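Local coordinates for protein DTDP-4-dehydrorhamnose reductase, rfbD ortholog (Clostridium acetobutylicum, PDB 1VL0) that probably reduces dTDP-6-deoxy-L-lyxo-4-hexulose to dTDP-L-rhamnose with a nicotinamide dinucleotide cofactor, the closing step of dTDP-L-rhamnose biosynthesis, at residues A[79-92]-A[135-147]. Sequence-based numbering, arbitrary orientation.
Sequences CEEQYDLAYKINAI and SAYGKTKLEGENF. With NAI (1,4-dihydronicotinamide adenine dinucleotide), chain D.
Thr140 is the knob of one helix that fills a hole formed by Tyr83, Ala86, Tyr87 and Asn90 of the other, in the Rossmann fold of an extended short-chain dehydrogenase/reductase. Segment 135-147 carries the family's YxxxK motif, Tyr137 and Lys141. Threonine suits its place because its two branches do different work. CG2 sits over the centre of the Tyr87 ring in a CH-pi contact, 3.7 Å from the centroid, while OG1 sits between the backbone N and the carbonyl carbon (chi1 61°), facing the carbonyls of Ala136 and Tyr137 in the preceding turn. OG1 also accepts from Asn90 ND2 at 3.1 Å; it lies in the amide plane, and the bond is nearly straight (162°). Asn90 OD1 accepts from His73 N, so both ends of this buried amide are satisfied and its flip is fixed. At the start of helix 136-151, Glu80 OE2 takes the N-H of Ala136 at 2.9 Å, from above the carboxylate plane, and a water links the same oxygen to Tyr137 N; Ser135 OG caps Gly138 N. Three early amides are thus occupied, and a negative charge beside the helix N-terminus should be electrostatically welcome. Small Ala136 places CB over one face of Tyr83. Gly144 CA approaches Ala91 CA to 3.7 Å and makes a CA-H...O contact with Asn90 O, which a CB there would strike. Lys139, bent at chi2 (59°), passes Tyr87 OH before NZ bridges to Glu143 OE2. Phe128 of the second subunit accepts from Lys139 NZ on its carbonyl and stacks its ring on Tyr87. Tyr137 OH is hydrogen-bonded to NAI O2D at 2.8 Å. Lys141 NZ donates to O2D and O3D of the nicotinamide ribose, to Ile111 O and to a water 2.6 Å away, so at least one N-H is shared; that water donates to Asn90 O.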
ATOM      1  N   CYS A  79     -10.859  14.702 -19.557  1.00 47.30           N
ATOM      2  CA  CYS A  79      -9.754  14.455 -18.608  1.00 45.38           C
ATOM      3  C   CYS A  79      -8.389  14.439 -19.297  1.00 43.49           C
ATOM      4  O   CYS A  79      -7.389  14.858 -18.715  1.00 42.41           O
ATOM      5  CB  CYS A  79      -9.951  13.127 -17.846  1.00 43.03           C
ATOM      6  SG  CYS A  79     -11.285  13.142 -16.633  1.00 44.46           S
ATOM      7  N   GLU A  80      -8.345  13.959 -20.535  1.00 44.69           N
ATOM      8  CA  GLU A  80      -7.083  13.884 -21.287  1.00 47.27           C
ATOM      9  C   GLU A  80      -6.493  15.252 -21.512  1.00 48.94           C
ATOM     10  O   GLU A  80      -5.291  15.407 -21.462  1.00 51.13           O
ATOM     11  CB  GLU A  80      -7.261  13.198 -22.643  1.00 47.73           C
ATOM     12  CG  GLU A  80      -7.692  11.745 -22.595  1.00 48.80           C
ATOM     13  CD  GLU A  80      -6.711  10.828 -21.858  1.00 52.56           C
ATOM     14  OE1 GLU A  80      -5.482  11.107 -21.802  1.00 49.69           O
ATOM     15  OE2 GLU A  80      -7.198   9.800 -21.346  1.00 44.94           O
ATOM     16  N   GLU A  81      -7.350  16.242 -21.723  1.00 49.76           N
ATOM     17  CA  GLU A  81      -6.897  17.629 -21.924  1.00 52.17           C
ATOM     18  C   GLU A  81      -6.917  18.476 -20.647  1.00 49.33           C
ATOM     19  O   GLU A  81      -6.358  19.555 -20.633  1.00 48.40           O
ATOM     20  CB  GLU A  81      -7.719  18.315 -23.043  1.00 54.88           C
ATOM     21  CG  GLU A  81      -9.168  18.649 -22.675  1.00 61.24           C
ATOM     22  CD  GLU A  81     -10.070  19.052 -23.873  1.00 61.52           C
ATOM     23  OE1 GLU A  81     -10.166  20.268 -24.180  1.00 73.78           O
ATOM     24  OE2 GLU A  81     -10.735  18.160 -24.479  1.00 72.40           O
ATOM     25  N   GLN A  82      -7.563  17.976 -19.590  1.00 46.47           N
ATOM     26  CA  GLN A  82      -7.600  18.638 -18.284  1.00 44.78           C
ATOM     27  C   GLN A  82      -7.002  17.757 -17.186  1.00 40.75           C
ATOM     28  O   GLN A  82      -7.633  17.534 -16.186  1.00 38.32           O
ATOM     29  CB  GLN A  82      -9.038  18.956 -17.921  1.00 44.26           C
ATOM     30  CG  GLN A  82      -9.817  19.695 -18.999  1.00 46.49           C
ATOM     31  CD  GLN A  82     -11.213  20.157 -18.526  1.00 50.32           C
ATOM     32  OE1 GLN A  82     -11.890  19.482 -17.750  1.00 56.35           O
ATOM     33  NE2 GLN A  82     -11.628  21.327 -18.993  1.00 57.58           N
ATOM     34  N   TYR A  83      -5.768  17.303 -17.368  1.00 39.70           N
ATOM     35  CA  TYR A  83      -5.113  16.352 -16.467  1.00 38.93           C
ATOM     36  C   TYR A  83      -4.960  16.903 -15.045  1.00 38.32           C
ATOM     37  O   TYR A  83      -5.219  16.200 -14.072  1.00 38.12           O
ATOM     38  CB  TYR A  83      -3.752  15.959 -17.055  1.00 41.76           C
ATOM     39  CG  TYR A  83      -3.487  14.473 -17.117  1.00 45.22           C
ATOM     40  CD1 TYR A  83      -3.636  13.671 -15.972  1.00 47.68           C
ATOM     41  CD2 TYR A  83      -3.079  13.857 -18.299  1.00 46.97           C
ATOM     42  CE1 TYR A  83      -3.387  12.302 -16.000  1.00 45.65           C
ATOM     43  CE2 TYR A  83      -2.811  12.486 -18.332  1.00 47.51           C
ATOM     44  CZ  TYR A  83      -2.955  11.724 -17.174  1.00 47.33           C
ATOM     45  OH  TYR A  83      -2.692  10.375 -17.229  1.00 47.25           O
ATOM     46  N   ASP A  84      -4.589  18.179 -14.914  1.00 35.83           N
ATOM     47  CA  ASP A  84      -4.417  18.798 -13.585  1.00 36.61           C
ATOM     48  C   ASP A  84      -5.743  18.794 -12.834  1.00 35.93           C
ATOM     49  O   ASP A  84      -5.848  18.315 -11.730  1.00 36.68           O
ATOM     50  CB  ASP A  84      -3.918  20.224 -13.714  1.00 37.82           C
ATOM     51  CG  ASP A  84      -2.508  20.302 -14.237  1.00 43.14           C
ATOM     52  OD1 ASP A  84      -1.841  19.251 -14.399  1.00 40.87           O
ATOM     53  OD2 ASP A  84      -1.994  21.399 -14.526  1.00 45.57           O
ATOM     54  N   LEU A  85      -6.786  19.242 -13.510  1.00 36.53           N
ATOM     55  CA  LEU A  85      -8.104  19.276 -12.931  1.00 37.49           C
ATOM     56  C   LEU A  85      -8.620  17.886 -12.593  1.00 36.53           C
ATOM     57  O   LEU A  85      -9.245  17.700 -11.555  1.00 36.75           O
ATOM     58  CB  LEU A  85      -9.076  20.017 -13.874  1.00 39.18           C
ATOM     59  CG  LEU A  85     -10.489  20.221 -13.303  1.00 40.78           C
ATOM     60  CD1 LEU A  85     -10.452  21.038 -12.017  1.00 42.44           C
ATOM     61  CD2 LEU A  85     -11.403  20.894 -14.324  1.00 43.46           C
ATOM     62  N   ALA A  86      -8.388  16.908 -13.461  1.00 35.61           N
ATOM     63  CA  ALA A  86      -8.756  15.528 -13.138  1.00 35.28           C
ATOM     64  C   ALA A  86      -8.052  15.035 -11.866  1.00 34.26           C
ATOM     65  O   ALA A  86      -8.650  14.363 -11.048  1.00 33.83           O
ATOM     66  CB  ALA A  86      -8.416  14.620 -14.308  1.00 36.90           C
ATOM     67  N   TYR A  87      -6.772  15.353 -11.717  1.00 31.71           N
ATOM     68  CA  TYR A  87      -6.008  14.952 -10.539  1.00 32.45           C
ATOM     69  C   TYR A  87      -6.593  15.621  -9.299  1.00 32.56           C
ATOM     70  O   TYR A  87      -6.837  14.959  -8.299  1.00 34.72           O
ATOM     71  CB  TYR A  87      -4.499  15.272 -10.689  1.00 33.14           C
ATOM     72  CG  TYR A  87      -3.704  14.088 -11.163  1.00 29.80           C
ATOM     73  CD1 TYR A  87      -3.649  12.913 -10.395  1.00 36.02           C
ATOM     74  CD2 TYR A  87      -3.006  14.118 -12.340  1.00 33.81           C
ATOM     75  CE1 TYR A  87      -2.924  11.816 -10.785  1.00 29.42           C
ATOM     76  CE2 TYR A  87      -2.280  13.014 -12.740  1.00 34.83           C
ATOM     77  CZ  TYR A  87      -2.255  11.861 -11.970  1.00 33.93           C
ATOM     78  OH  TYR A  87      -1.539  10.756 -12.387  1.00 34.24           O
ATOM     79  N   LYS A  88      -6.928  16.911  -9.414  1.00 32.59           N
ATOM     80  CA  LYS A  88      -7.464  17.639  -8.276  1.00 34.14           C
ATOM     81  C   LYS A  88      -8.769  17.037  -7.796  1.00 34.97           C
ATOM     82  O   LYS A  88      -8.953  16.837  -6.594  1.00 34.39           O
ATOM     83  CB  LYS A  88      -7.705  19.120  -8.602  1.00 34.70           C
ATOM     84  CG  LYS A  88      -6.463  19.935  -8.773  1.00 38.13           C
ATOM     85  CD  LYS A  88      -6.855  21.422  -8.989  1.00 38.24           C
ATOM     86  CE  LYS A  88      -5.615  22.265  -9.281  1.00 47.08           C
ATOM     87  NZ  LYS A  88      -5.877  23.713  -9.483  1.00 50.02           N
ATOM     88  N   ILE A  89      -9.681  16.759  -8.736  1.00 35.92           N
ATOM     89  CA  ILE A  89     -10.988  16.262  -8.363  1.00 36.23           C
ATOM     90  C   ILE A  89     -10.960  14.767  -8.083  1.00 34.69           C
ATOM     91  O   ILE A  89     -11.581  14.302  -7.152  1.00 32.60           O
ATOM     92  CB  ILE A  89     -12.037  16.586  -9.461  1.00 38.27           C
ATOM     93  CG1 ILE A  89     -12.128  18.115  -9.672  1.00 41.20           C
ATOM     94  CG2 ILE A  89     -13.442  16.046  -9.037  1.00 39.68           C
ATOM     95  CD1 ILE A  89     -13.181  18.567 -10.732  1.00 39.58           C
ATOM     96  N   ASN A  90     -10.290  14.006  -8.939  1.00 32.72           N
ATOM     97  CA  ASN A  90     -10.363  12.546  -8.868  1.00 32.84           C
ATOM     98  C   ASN A  90      -9.384  11.918  -7.871  1.00 35.10           C
ATOM     99  O   ASN A  90      -9.626  10.795  -7.439  1.00 35.64           O
ATOM    100  CB  ASN A  90     -10.173  11.919 -10.257  1.00 33.51           C
ATOM    101  CG  ASN A  90     -11.353  12.161 -11.164  1.00 38.23           C
ATOM    102  OD1 ASN A  90     -12.439  12.489 -10.707  1.00 30.57           O
ATOM    103  ND2 ASN A  90     -11.149  12.006 -12.468  1.00 30.76           N
ATOM    104  N   ALA A  91      -8.299  12.630  -7.515  1.00 33.17           N
ATOM    105  CA  ALA A  91      -7.290  12.104  -6.590  1.00 33.14           C
ATOM    106  C   ALA A  91      -7.116  12.915  -5.326  1.00 31.80           C
ATOM    107  O   ALA A  91      -7.160  12.349  -4.246  1.00 33.23           O
ATOM    108  CB  ALA A  91      -6.011  11.959  -7.256  1.00 30.69           C
ATOM    109  N   ILE A  92      -6.893  14.224  -5.470  1.00 32.96           N
ATOM    110  CA  ILE A  92      -6.680  15.118  -4.313  1.00 33.59           C
ATOM    111  C   ILE A  92      -7.948  15.242  -3.475  1.00 34.38           C
ATOM    112  O   ILE A  92      -7.893  15.344  -2.262  1.00 34.65           O
ATOM    113  CB  ILE A  92      -6.245  16.550  -4.770  1.00 34.35           C
ATOM    114  CG1 ILE A  92      -4.912  16.562  -5.525  1.00 40.36           C
ATOM    115  CG2 ILE A  92      -6.176  17.551  -3.587  1.00 36.20           C
ATOM    116  CD1 ILE A  92      -3.844  15.807  -4.915  1.00 46.15           C
ATOM    117  N   SER A 135      -6.013   5.507 -19.357  1.00 39.19           N
ATOM    118  CA  SER A 135      -6.599   6.814 -19.585  1.00 38.03           C
ATOM    119  C   SER A 135      -6.262   7.755 -18.431  1.00 36.72           C
ATOM    120  O   SER A 135      -5.963   7.284 -17.327  1.00 37.36           O
ATOM    121  CB  SER A 135      -8.110   6.655 -19.725  1.00 39.14           C
ATOM    122  OG  SER A 135      -8.734   6.225 -18.528  1.00 38.76           O
ATOM    123  N   ALA A 136      -6.337   9.064 -18.670  1.00 36.69           N
ATOM    124  CA  ALA A 136      -6.252  10.066 -17.553  1.00 37.91           C
ATOM    125  C   ALA A 136      -7.339   9.879 -16.503  1.00 37.81           C
ATOM    126  O   ALA A 136      -7.119   9.989 -15.300  1.00 36.33           O
ATOM    127  CB  ALA A 136      -6.314  11.469 -18.093  1.00 40.29           C
ATOM    128  N   TYR A 137      -8.553   9.650 -16.964  1.00 38.21           N
ATOM    129  CA  TYR A 137      -9.634   9.387 -16.051  1.00 35.77           C
ATOM    130  C   TYR A 137      -9.284   8.198 -15.163  1.00 36.49           C
ATOM    131  O   TYR A 137      -9.365   8.274 -13.949  1.00 34.42           O
ATOM    132  CB  TYR A 137     -10.915   9.115 -16.828  1.00 36.16           C
ATOM    133  CG  TYR A 137     -12.077   8.727 -15.946  1.00 31.73           C
ATOM    134  CD1 TYR A 137     -12.587   9.621 -15.005  1.00 36.11           C
ATOM    135  CD2 TYR A 137     -12.647   7.474 -16.032  1.00 34.14           C
ATOM    136  CE1 TYR A 137     -13.634   9.256 -14.198  1.00 34.84           C
ATOM    137  CE2 TYR A 137     -13.714   7.088 -15.218  1.00 37.61           C
ATOM    138  CZ  TYR A 137     -14.197   7.952 -14.311  1.00 37.29           C
ATOM    139  OH  TYR A 137     -15.258   7.554 -13.521  1.00 40.79           O
ATOM    140  N   GLY A 138      -8.880   7.083 -15.770  1.00 35.88           N
ATOM    141  CA  GLY A 138      -8.570   5.904 -14.974  1.00 35.06           C
ATOM    142  C   GLY A 138      -7.393   6.093 -14.017  1.00 34.10           C
ATOM    143  O   GLY A 138      -7.390   5.628 -12.875  1.00 33.46           O
ATOM    144  N   LYS A 139      -6.368   6.766 -14.502  1.00 33.64           N
ATOM    145  CA  LYS A 139      -5.143   6.959 -13.736  1.00 34.79           C
ATOM    146  C   LYS A 139      -5.411   7.831 -12.516  1.00 31.34           C
ATOM    147  O   LYS A 139      -4.967   7.528 -11.429  1.00 29.99           O
ATOM    148  CB  LYS A 139      -4.068   7.589 -14.634  1.00 36.22           C
ATOM    149  CG  LYS A 139      -2.841   8.142 -13.883  1.00 46.12           C
ATOM    150  CD  LYS A 139      -2.078   7.067 -13.043  1.00 50.79           C
ATOM    151  CE  LYS A 139      -0.789   7.664 -12.432  1.00 49.06           C
ATOM    152  NZ  LYS A 139       0.086   6.625 -11.758  1.00 49.61           N
ATOM    153  N   THR A 140      -6.147   8.909 -12.722  1.00 32.89           N
ATOM    154  CA  THR A 140      -6.501   9.841 -11.616  1.00 31.53           C
ATOM    155  C   THR A 140      -7.462   9.243 -10.602  1.00 32.69           C
ATOM    156  O   THR A 140      -7.332   9.492  -9.422  1.00 33.41           O
ATOM    157  CB  THR A 140      -7.093  11.158 -12.161  1.00 32.83           C
ATOM    158  OG1 THR A 140      -8.315  10.918 -12.908  1.00 34.08           O
ATOM    159  CG2 THR A 140      -6.094  11.851 -13.110  1.00 34.12           C
ATOM    160  N   LYS A 141      -8.436   8.466 -11.060  1.00 33.54           N
ATOM    161  CA  LYS A 141      -9.327   7.752 -10.147  1.00 33.69           C
ATOM    162  C   LYS A 141      -8.530   6.707  -9.370  1.00 32.64           C
ATOM    163  O   LYS A 141      -8.746   6.523  -8.203  1.00 32.73           O
ATOM    164  CB  LYS A 141     -10.469   7.051 -10.890  1.00 34.60           C
ATOM    165  CG  LYS A 141     -11.468   7.959 -11.571  1.00 33.50           C
ATOM    166  CD  LYS A 141     -12.357   8.687 -10.527  1.00 36.43           C
ATOM    167  CE  LYS A 141     -13.286   7.733  -9.763  1.00 36.64           C
ATOM    168  NZ  LYS A 141     -14.121   8.492  -8.786  1.00 38.41           N
ATOM    169  N   LEU A 142      -7.603   6.018 -10.012  1.00 32.65           N
ATOM    170  CA  LEU A 142      -6.760   5.043  -9.288  1.00 32.81           C
ATOM    171  C   LEU A 142      -5.928   5.674  -8.168  1.00 33.98           C
ATOM    172  O   LEU A 142      -5.824   5.143  -7.080  1.00 31.79           O
ATOM    173  CB  LEU A 142      -5.831   4.303 -10.229  1.00 35.34           C
ATOM    174  CG  LEU A 142      -4.906   3.287  -9.547  1.00 36.59           C
ATOM    175  CD1 LEU A 142      -5.633   2.130  -8.974  1.00 36.69           C
ATOM    176  CD2 LEU A 142      -3.881   2.782 -10.547  1.00 34.75           C
ATOM    177  N   GLU A 143      -5.321   6.802  -8.460  1.00 34.39           N
ATOM    178  CA  GLU A 143      -4.537   7.487  -7.465  1.00 34.51           C
ATOM    179  C   GLU A 143      -5.428   7.935  -6.311  1.00 32.55           C
ATOM    180  O   GLU A 143      -4.999   7.922  -5.158  1.00 33.52           O
ATOM    181  CB  GLU A 143      -3.763   8.662  -8.090  1.00 34.88           C
ATOM    182  CG  GLU A 143      -2.683   8.190  -9.063  1.00 41.12           C
ATOM    183  CD  GLU A 143      -1.597   7.333  -8.422  1.00 47.26           C
ATOM    184  OE1 GLU A 143      -1.385   7.415  -7.154  1.00 48.41           O
ATOM    185  OE2 GLU A 143      -0.926   6.609  -9.203  1.00 52.26           O
ATOM    186  N   GLY A 144      -6.657   8.288  -6.628  1.00 32.26           N
ATOM    187  CA  GLY A 144      -7.674   8.584  -5.586  1.00 29.51           C
ATOM    188  C   GLY A 144      -7.843   7.384  -4.680  1.00 32.87           C
ATOM    189  O   GLY A 144      -7.811   7.511  -3.502  1.00 31.87           O
ATOM    190  N   GLU A 145      -7.981   6.181  -5.256  1.00 34.07           N
ATOM    191  CA  GLU A 145      -8.091   4.945  -4.456  1.00 33.87           C
ATOM    192  C   GLU A 145      -6.897   4.765  -3.540  1.00 33.36           C
ATOM    193  O   GLU A 145      -7.046   4.442  -2.361  1.00 32.12           O
ATOM    194  CB  GLU A 145      -8.169   3.695  -5.334  1.00 34.01           C
ATOM    195  CG  GLU A 145      -9.363   3.593  -6.254  1.00 36.68           C
ATOM    196  CD  GLU A 145      -9.505   2.202  -6.884  1.00 38.42           C
ATOM    197  OE1 GLU A 145      -8.710   1.315  -6.504  1.00 40.86           O
ATOM    198  OE2 GLU A 145     -10.408   2.020  -7.734  1.00 38.66           O
ATOM    199  N   ASN A 146      -5.707   4.960  -4.108  1.00 32.75           N
ATOM    200  CA  ASN A 146      -4.481   4.738  -3.372  1.00 32.90           C
ATOM    201  C   ASN A 146      -4.370   5.661  -2.176  1.00 30.03           C
ATOM    202  O   ASN A 146      -3.948   5.277  -1.099  1.00 33.03           O
ATOM    203  CB  ASN A 146      -3.292   4.958  -4.282  1.00 32.90           C
ATOM    204  CG  ASN A 146      -3.135   3.849  -5.346  1.00 37.15           C
ATOM    205  OD1 ASN A 146      -3.725   2.778  -5.262  1.00 38.41           O
ATOM    206  ND2 ASN A 146      -2.332   4.146  -6.366  1.00 37.41           N
ATOM    207  N   PHE A 147      -4.757   6.898  -2.367  1.00 31.06           N
ATOM    208  CA  PHE A 147      -4.746   7.882  -1.243  1.00 30.62           C
ATOM    209  C   PHE A 147      -5.732   7.522  -0.153  1.00 30.11           C
ATOM    210  O   PHE A 147      -5.408   7.616   1.016  1.00 33.75           O
ATOM    211  CB  PHE A 147      -5.150   9.243  -1.747  1.00 31.75           C
ATOM    212  CG  PHE A 147      -4.036  10.054  -2.327  1.00 30.33           C
ATOM    213  CD1 PHE A 147      -2.849  10.253  -1.627  1.00 34.63           C
ATOM    214  CD2 PHE A 147      -4.218  10.707  -3.545  1.00 33.85           C
ATOM    215  CE1 PHE A 147      -1.849  11.034  -2.146  1.00 36.80           C
ATOM    216  CE2 PHE A 147      -3.227  11.497  -4.068  1.00 33.77           C
ATOM    217  CZ  PHE A 147      -2.037  11.659  -3.379  1.00 31.04           C
TER
HETATM  218  PA  NAI D 300     -22.231  12.758 -11.694  0.50 41.38           P
HETATM  219  O1A NAI D 300     -21.357  13.311 -12.784  0.50 39.89           O
HETATM  220  O2A NAI D 300     -23.664  12.532 -12.110  0.50 22.07           O
HETATM  221  O5B NAI D 300     -22.043  13.721 -10.424  0.50 38.92           O
HETATM  222  C5B NAI D 300     -20.723  13.996 -10.000  0.50 34.22           C
HETATM  223  C4B NAI D 300     -20.685  15.226  -9.102  0.50 23.79           C
HETATM  224  O4B NAI D 300     -19.344  15.701  -8.997  0.50 22.31           O
HETATM  225  C3B NAI D 300     -21.470  16.436  -9.606  0.50 31.62           C
HETATM  226  O3B NAI D 300     -22.572  16.700  -8.758  0.50 33.56           O
HETATM  227  C2B NAI D 300     -20.416  17.553  -9.569  0.50 32.58           C
HETATM  228  O2B NAI D 300     -20.925  18.865  -9.365  0.50 40.42           O
HETATM  229  C1B NAI D 300     -19.505  17.003  -8.467  0.50 29.17           C
HETATM  230  N9A NAI D 300     -18.235  17.700  -8.190  0.50 25.84           N
HETATM  231  C8A NAI D 300     -17.328  18.094  -9.135  0.50 30.37           C
HETATM  232  N7A NAI D 300     -16.313  18.723  -8.509  0.50 32.83           N
HETATM  233  C5A NAI D 300     -16.547  18.768  -7.178  0.50 33.36           C
HETATM  234  C6A NAI D 300     -15.814  19.306  -6.117  0.50 24.76           C
HETATM  235  N6A NAI D 300     -14.667  19.933  -6.325  0.50 22.53           N
HETATM  236  N1A NAI D 300     -16.306  19.195  -4.836  0.50 27.32           N
HETATM  237  C2A NAI D 300     -17.520  18.539  -4.610  0.50 31.71           C
HETATM  238  N3A NAI D 300     -18.258  18.036  -5.652  0.50 24.65           N
HETATM  239  C4A NAI D 300     -17.774  18.128  -6.941  0.50 36.36           C
HETATM  240  O3  NAI D 300     -21.540  11.422 -11.137  0.50 40.14           O
HETATM  241  PN  NAI D 300     -22.156   9.925 -11.138  0.50 39.16           P
HETATM  242  O1N NAI D 300     -22.990   9.701  -9.941  0.50 20.82           O
HETATM  243  O2N NAI D 300     -22.540   9.584 -12.526  0.50 29.88           O
HETATM  244  O5D NAI D 300     -20.809   9.135 -10.713  0.50 42.09           O
HETATM  245  C5D NAI D 300     -20.650   8.739  -9.356  0.50 37.26           C
HETATM  246  C4D NAI D 300     -19.341   8.011  -9.200  0.50 41.95           C
HETATM  247  O4D NAI D 300     -19.278   6.849 -10.054  0.50 37.93           O
HETATM  248  C3D NAI D 300     -18.137   8.890  -9.535  0.50 41.45           C
HETATM  249  O3D NAI D 300     -17.266   8.731  -8.451  0.50 37.29           O
HETATM  250  C2D NAI D 300     -17.561   8.319 -10.830  0.50 39.39           C
HETATM  251  O2D NAI D 300     -16.153   8.413 -11.024  0.50 22.87           O
HETATM  252  C1D NAI D 300     -18.008   6.857 -10.708  0.50 43.27           C
HETATM  253  N1N NAI D 300     -18.175   6.183 -11.993  0.50 39.67           N
HETATM  254  C2N NAI D 300     -19.246   6.522 -12.789  0.50 38.61           C
HETATM  255  C3N NAI D 300     -19.402   5.848 -13.999  0.50 45.79           C
HETATM  256  C7N NAI D 300     -20.318   6.397 -15.052  0.50 50.89           C
HETATM  257  O7N NAI D 300     -20.674   5.541 -16.104  0.50 35.62           O
HETATM  258  N7N NAI D 300     -20.770   7.655 -14.973  0.50 56.31           N
HETATM  259  C4N NAI D 300     -18.487   4.854 -14.372  0.50 44.32           C
HETATM  260  C5N NAI D 300     -17.406   4.523 -13.555  0.50 26.17           C
HETATM  261  C6N NAI D 300     -17.280   5.220 -12.357  0.50 37.81           C
HETATM  262  O   HOH W   1      -9.482   9.995 -19.847  1.00 43.13           O
HETATM  263  O   HOH W   2     -12.595  10.176  -7.423  1.00 36.66           O